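Local coordinates for dockerin type 1 (Clostridium thermocellum, PDB 4DH2), which serves, as the calcium-binding type I dockerin domain of a longer, probably glycoside-hydrolysing protein, to attach it to a cohesin in the cellulosome, at residues A5-V10 against F71-Y76; S19-M24 against Y59-L64. All coordinates share one frame; numbering follows the deposited sequence.

Contact 1 of 2, residues A5-V10 against F71-Y76; sequences AVIGDV and FPKNSY. With CA (calcium ion), chain H.
Ile7 reaches out of the N-terminal loop and lays its side chain against Phe71 and Lys73 of the C-terminal tail. Its two branches divide the work. A chi1 of -63° sets CG1 anti to the carbonyl carbon, and an extended chi2 sends CD1 on to the tail backbone, where CD1 of Ile7 lies 3.3 Å from the carbonyl O of Lys73. The other branch, CG2 of Ile7, meets CD2 of Phe71 at 4.0 Å as the two side chains run past each other in opposite directions. The Phe71 ring also approaches the loop backbone obliquely: its CE2 comes within 3.5 Å of Ile7 O and 4.1 Å of Gly8 CA. Gly8 sits inside the type II turn Val6–Asp9, closed by the bond from Asp9 N to Val6 O, and its positive phi of 95° and the nearby ring both suit a residue without a side chain. Lys73 crosses Ile7 at a slant. A bend at chi3 (93°) places its CE 3.8 Å from Ile7 CD1, and the ammonium beyond is hydrogen-bonded to the carbonyls of Trp42 and Asp45, with a cation-pi contact to the Trp42 ring. Just past Gly8, Asp9 OD1 binds calcium at 2.4 Å. No hydrogen bond links the two segments; van der Waals contact, including carbon against backbone carbonyls, and burial of Ile7, Phe71 and lysine methylenes hold them together, while the lysine charge is met by Trp42 and by the backbone of the second calcium loop.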
# COMPACT_ATOMS: atom_id res chain seq x y z
N ALA B 5 -21.16 -9.66 -12.48
CA ALA B 5 -20.58 -8.71 -11.54
C ALA B 5 -19.13 -9.05 -11.24
O ALA B 5 -18.63 -10.12 -11.63
CB ALA B 5 -21.38 -8.69 -10.26
N VAL B 6 -18.44 -8.15 -10.55
CA VAL B 6 -16.99 -8.26 -10.49
C VAL B 6 -16.54 -9.12 -9.31
O VAL B 6 -16.95 -8.89 -8.18
CB VAL B 6 -16.31 -6.87 -10.40
CG1 VAL B 6 -14.80 -7.05 -10.27
CG2 VAL B 6 -16.66 -6.01 -11.63
N ILE B 7 -15.69 -10.10 -9.61
CA ILE B 7 -15.17 -11.02 -8.59
C ILE B 7 -14.26 -10.28 -7.63
O ILE B 7 -13.33 -9.57 -8.03
CB ILE B 7 -14.44 -12.20 -9.26
CG1 ILE B 7 -15.44 -12.99 -10.11
CG2 ILE B 7 -13.81 -13.11 -8.21
CD1 ILE B 7 -14.80 -14.09 -10.96
N GLY B 8 -14.56 -10.39 -6.34
CA GLY B 8 -13.79 -9.67 -5.35
C GLY B 8 -14.47 -8.36 -4.99
O GLY B 8 -14.12 -7.75 -4.00
N ASP B 9 -15.46 -7.94 -5.80
CA ASP B 9 -16.08 -6.64 -5.59
C ASP B 9 -17.32 -6.80 -4.72
O ASP B 9 -18.47 -6.84 -5.20
CB ASP B 9 -16.43 -5.98 -6.94
CG ASP B 9 -17.14 -4.66 -6.77
OD1 ASP B 9 -17.06 -4.07 -5.69
OD2 ASP B 9 -17.83 -4.21 -7.73
N VAL B 10 -17.08 -6.93 -3.42
CA VAL B 10 -18.14 -7.32 -2.52
C VAL B 10 -19.07 -6.18 -2.11
O VAL B 10 -20.09 -6.46 -1.52
CB VAL B 10 -17.58 -8.03 -1.26
CG1 VAL B 10 -16.75 -9.26 -1.67
CG2 VAL B 10 -16.79 -7.09 -0.39
N PHE B 71 -7.92 -13.06 -9.88
CA PHE B 71 -8.28 -14.17 -9.00
C PHE B 71 -8.42 -15.46 -9.78
O PHE B 71 -8.71 -15.46 -10.98
CB PHE B 71 -9.58 -13.85 -8.28
CG PHE B 71 -9.49 -12.62 -7.43
CD1 PHE B 71 -8.63 -12.60 -6.32
CD2 PHE B 71 -10.23 -11.50 -7.72
CE1 PHE B 71 -8.51 -11.46 -5.54
CE2 PHE B 71 -10.12 -10.36 -6.92
CZ PHE B 71 -9.26 -10.36 -5.84
N PRO B 72 -8.22 -16.58 -9.11
CA PRO B 72 -8.29 -17.87 -9.81
C PRO B 72 -9.61 -18.06 -10.54
O PRO B 72 -9.60 -18.57 -11.67
CB PRO B 72 -8.11 -18.89 -8.69
CG PRO B 72 -7.28 -18.16 -7.67
CD PRO B 72 -7.70 -16.72 -7.73
N LYS B 73 -10.72 -17.65 -9.94
CA LYS B 73 -12.01 -17.80 -10.59
C LYS B 73 -12.24 -16.69 -11.62
O LYS B 73 -11.90 -15.54 -11.36
CB LYS B 73 -13.12 -17.77 -9.54
CG LYS B 73 -14.52 -17.90 -10.10
CD LYS B 73 -15.56 -18.04 -8.99
CE LYS B 73 -16.13 -16.67 -8.58
NZ LYS B 73 -17.11 -16.76 -7.44
N ASN B 74 -12.84 -17.01 -12.76
CA ASN B 74 -13.04 -16.01 -13.82
C ASN B 74 -14.49 -15.90 -14.31
O ASN B 74 -15.31 -16.77 -14.03
CB ASN B 74 -12.14 -16.32 -15.02
CG ASN B 74 -10.72 -15.83 -14.82
OD1 ASN B 74 -10.46 -14.62 -14.85
ND2 ASN B 74 -9.79 -16.75 -14.62
N SER B 75 -14.80 -14.83 -15.04
CA SER B 75 -16.12 -14.68 -15.64
C SER B 75 -16.24 -15.53 -16.91
O SER B 75 -17.35 -15.87 -17.34
CB SER B 75 -16.39 -13.21 -15.98
OG SER B 75 -15.48 -12.72 -16.94
N TYR B 76 -15.10 -15.88 -17.48
CA TYR B 76 -15.03 -16.78 -18.63
C TYR B 76 -14.40 -18.11 -18.23
O TYR B 76 -13.80 -18.24 -17.15
CB TYR B 76 -14.22 -16.12 -19.76
CG TYR B 76 -12.87 -15.59 -19.32
CD1 TYR B 76 -12.73 -14.28 -18.88
CD2 TYR B 76 -11.75 -16.41 -19.33
CE1 TYR B 76 -11.50 -13.79 -18.48
CE2 TYR B 76 -10.51 -15.94 -18.92
CZ TYR B 76 -10.39 -14.62 -18.50
OH TYR B 76 -9.18 -14.12 -18.09
CA CA H . -15.55 -2.76 -4.38
O HOH W 1 -14.75 -0.88 -3.09

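Contact 2 of 2, residues S19-M24 against Y59-L64. With CA (calcium ion), chain H; SO4 (sulfate ion), chain K; SO4 (sulfate ion), chain J.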
# COMPACT_ATOMS: atom_id res chain seq x y z
N SER B 19 -11.76 -1.27 0.51
CA SER B 19 -13.07 -1.44 1.12
C SER B 19 -13.57 -2.88 1.01
O SER B 19 -14.23 -3.40 1.93
CB SER B 19 -14.10 -0.46 0.54
OG SER B 19 -13.74 0.87 0.88
N ASP B 20 -13.30 -3.53 -0.11
CA ASP B 20 -13.71 -4.92 -0.27
C ASP B 20 -12.94 -5.83 0.68
O ASP B 20 -13.47 -6.82 1.18
CB ASP B 20 -13.48 -5.36 -1.69
CG ASP B 20 -14.24 -4.48 -2.67
OD1 ASP B 20 -15.48 -4.57 -2.71
OD2 ASP B 20 -13.58 -3.67 -3.33
N TYR B 21 -11.68 -5.50 0.90
CA TYR B 21 -10.86 -6.27 1.84
C TYR B 21 -11.38 -6.16 3.28
O TYR B 21 -11.52 -7.17 4.00
CB TYR B 21 -9.42 -5.75 1.77
CG TYR B 21 -8.39 -6.52 2.57
CD1 TYR B 21 -8.21 -7.88 2.36
CD2 TYR B 21 -7.58 -5.88 3.49
CE1 TYR B 21 -7.27 -8.58 3.08
CE2 TYR B 21 -6.63 -6.58 4.21
CZ TYR B 21 -6.49 -7.94 3.99
OH TYR B 21 -5.56 -8.66 4.69
N VAL B 22 -11.65 -4.94 3.71
CA VAL B 22 -12.18 -4.71 5.05
C VAL B 22 -13.54 -5.40 5.21
O VAL B 22 -13.79 -6.08 6.23
CB VAL B 22 -12.33 -3.21 5.32
CG1 VAL B 22 -13.01 -2.97 6.64
CG2 VAL B 22 -10.91 -2.54 5.32
N LEU B 23 -14.40 -5.28 4.19
CA LEU B 23 -15.70 -5.95 4.23
C LEU B 23 -15.57 -7.48 4.29
O LEU B 23 -16.30 -8.14 5.06
CB LEU B 23 -16.57 -5.53 3.04
CG LEU B 23 -17.15 -4.11 3.11
CD1 LEU B 23 -17.77 -3.77 1.77
CD2 LEU B 23 -18.17 -3.94 4.22
N MET B 24 -14.67 -8.05 3.51
CA MET B 24 -14.43 -9.48 3.55
C MET B 24 -14.02 -9.92 4.97
O MET B 24 -14.54 -10.90 5.51
CB MET B 24 -13.33 -9.84 2.56
CG MET B 24 -12.86 -11.27 2.67
SD MET B 24 -14.06 -12.43 2.02
CE MET B 24 -13.54 -12.29 0.30
N TYR B 59 -6.46 -14.05 -0.80
CA TYR B 59 -6.34 -13.75 -2.22
C TYR B 59 -6.57 -12.28 -2.43
O TYR B 59 -5.90 -11.67 -3.26
CB TYR B 59 -7.32 -14.55 -3.09
CG TYR B 59 -6.76 -15.86 -3.55
CD1 TYR B 59 -7.13 -17.04 -2.93
CD2 TYR B 59 -5.83 -15.92 -4.57
CE1 TYR B 59 -6.60 -18.26 -3.33
CE2 TYR B 59 -5.29 -17.11 -4.98
CZ TYR B 59 -5.68 -18.28 -4.37
OH TYR B 59 -5.14 -19.47 -4.79
N LEU B 60 -7.52 -11.70 -1.71
CA LEU B 60 -7.73 -10.26 -1.83
C LEU B 60 -6.46 -9.50 -1.43
O LEU B 60 -6.08 -8.53 -2.10
CB LEU B 60 -8.90 -9.75 -1.00
CG LEU B 60 -10.22 -9.56 -1.71
CD1 LEU B 60 -10.77 -10.92 -2.09
CD2 LEU B 60 -11.18 -8.82 -0.81
N LYS B 61 -5.82 -9.93 -0.33
CA LYS B 61 -4.59 -9.30 0.14
C LYS B 61 -3.55 -9.38 -0.96
O LYS B 61 -2.92 -8.37 -1.29
CB LYS B 61 -4.09 -9.97 1.42
CG LYS B 61 -2.75 -9.47 1.94
CD LYS B 61 -2.17 -10.31 3.09
CE LYS B 61 -2.84 -9.97 4.42
NZ LYS B 61 -2.04 -10.33 5.65
N ARG B 62 -3.36 -10.57 -1.53
CA ARG B 62 -2.39 -10.77 -2.64
C ARG B 62 -2.66 -9.86 -3.84
O ARG B 62 -1.74 -9.32 -4.47
CB ARG B 62 -2.37 -12.24 -3.09
CG ARG B 62 -1.72 -13.18 -2.10
CD ARG B 62 -1.79 -14.62 -2.61
NE ARG B 62 -1.25 -15.56 -1.67
CZ ARG B 62 -1.38 -16.89 -1.78
NH1 ARG B 62 -2.05 -17.41 -2.80
NH2 ARG B 62 -0.84 -17.69 -0.87
N TYR B 63 -3.93 -9.72 -4.17
CA TYR B 63 -4.34 -8.87 -5.27
C TYR B 63 -4.00 -7.42 -4.95
O TYR B 63 -3.43 -6.72 -5.78
CB TYR B 63 -5.84 -9.05 -5.49
CG TYR B 63 -6.44 -8.19 -6.58
CD1 TYR B 63 -6.51 -8.64 -7.89
CD2 TYR B 63 -6.95 -6.94 -6.29
CE1 TYR B 63 -7.09 -7.84 -8.89
CE2 TYR B 63 -7.51 -6.14 -7.27
CZ TYR B 63 -7.57 -6.60 -8.57
OH TYR B 63 -8.14 -5.79 -9.54
N LEU B 64 -4.28 -6.98 -3.72
CA LEU B 64 -4.08 -5.58 -3.40
C LEU B 64 -2.58 -5.26 -3.26
O LEU B 64 -2.18 -4.10 -3.39
CB LEU B 64 -4.84 -5.18 -2.14
CG LEU B 64 -6.36 -5.19 -2.29
CD1 LEU B 64 -6.99 -4.88 -0.94
CD2 LEU B 64 -6.84 -4.21 -3.38
CA CA H . -15.55 -2.76 -4.38
S SO4 K . 1.01 -15.34 1.01
O1 SO4 K . 1.83 -14.61 1.97
O2 SO4 K . 0.47 -16.53 1.67
O3 SO4 K . -0.09 -14.49 0.57
O4 SO4 K . 1.81 -15.72 -0.16
S SO4 J . -6.43 -22.51 -3.39
O1 SO4 J . -5.37 -21.66 -2.84
O2 SO4 J . -7.30 -22.89 -2.28
O3 SO4 J . -7.15 -21.80 -4.44
O4 SO4 J . -5.84 -23.70 -4.00
O HOH W 1 -14.75 -0.88 -3.09
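Tyr21 and Leu60 slide past each other in opposite directions where helices 18-28 and 54-64 run nearly antiparallel, the local axes 10.0 Å apart at 162°. With CG anti to its backbone N (chi1 -173°), Tyr21 lays its ring beside the other helix, CD1 lying 3.9 Å from Leu60 CB. The chi1 of Leu60, -97°, is off the usual staggered position, and its methyls part: CD2 settles against the Tyr21 backbone, 3.7 Å from CA, while CD1 meets Met24 CE at 3.9 Å. The Met24 chain bends at both chi2 and chi3 on its way to that methyl. Leu64, one turn beyond Leu60, puts CD1 3.7 Å from Tyr21 CB. At the outer end of the ring, Lys61 crosses obliquely, with CE only 3.0 Å from Tyr21 OH, a tight approach; its NZ forms a salt bridge with Asp79 of the cohesin chain. Leu92 of the cohesin packs on both Tyr21 and Lys61. Elsewhere on helix 18-28, Asp20 grips calcium with both carboxylate oxygens, OD1 at 2.5 Å and OD2 at 2.4 Å, while OD2 also accepts a bond from Asn17 N. Arg62 holds a sulfate, probably from the crystallisation liquor, through nearly straight bonds from NE and NH2. A pair of antiparallel helices, each beginning within the last part of a calcium loop and carrying its final ligand, Asp20 or Asp56, and joined by a mainly apolar seam, is the dockerin fold, a duplicated relative of the EF-hand, here with its cohesin-binding surface beside the seam.

Contact 2 is the buried one, joining two regular helices through mainly apolar side-chain packing; contact 1 is partly buried and joins two irregular segments near the chain ends. Along the sequence, contact 2 lies nested within the loop that contact 1 closes. Both reach the same calcium ion, contact 1 through Asp9 and contact 2 through Asp20, and Val10 N lies 2.9 Å from Asp20 OD1. Phe71 connects them further, its CE1 touching Tyr59 O and its ring stacking with Tyr63. Their lysines differ with place: the lysine of contact 1 is held within its own chain, that of contact 2 by the partner protein.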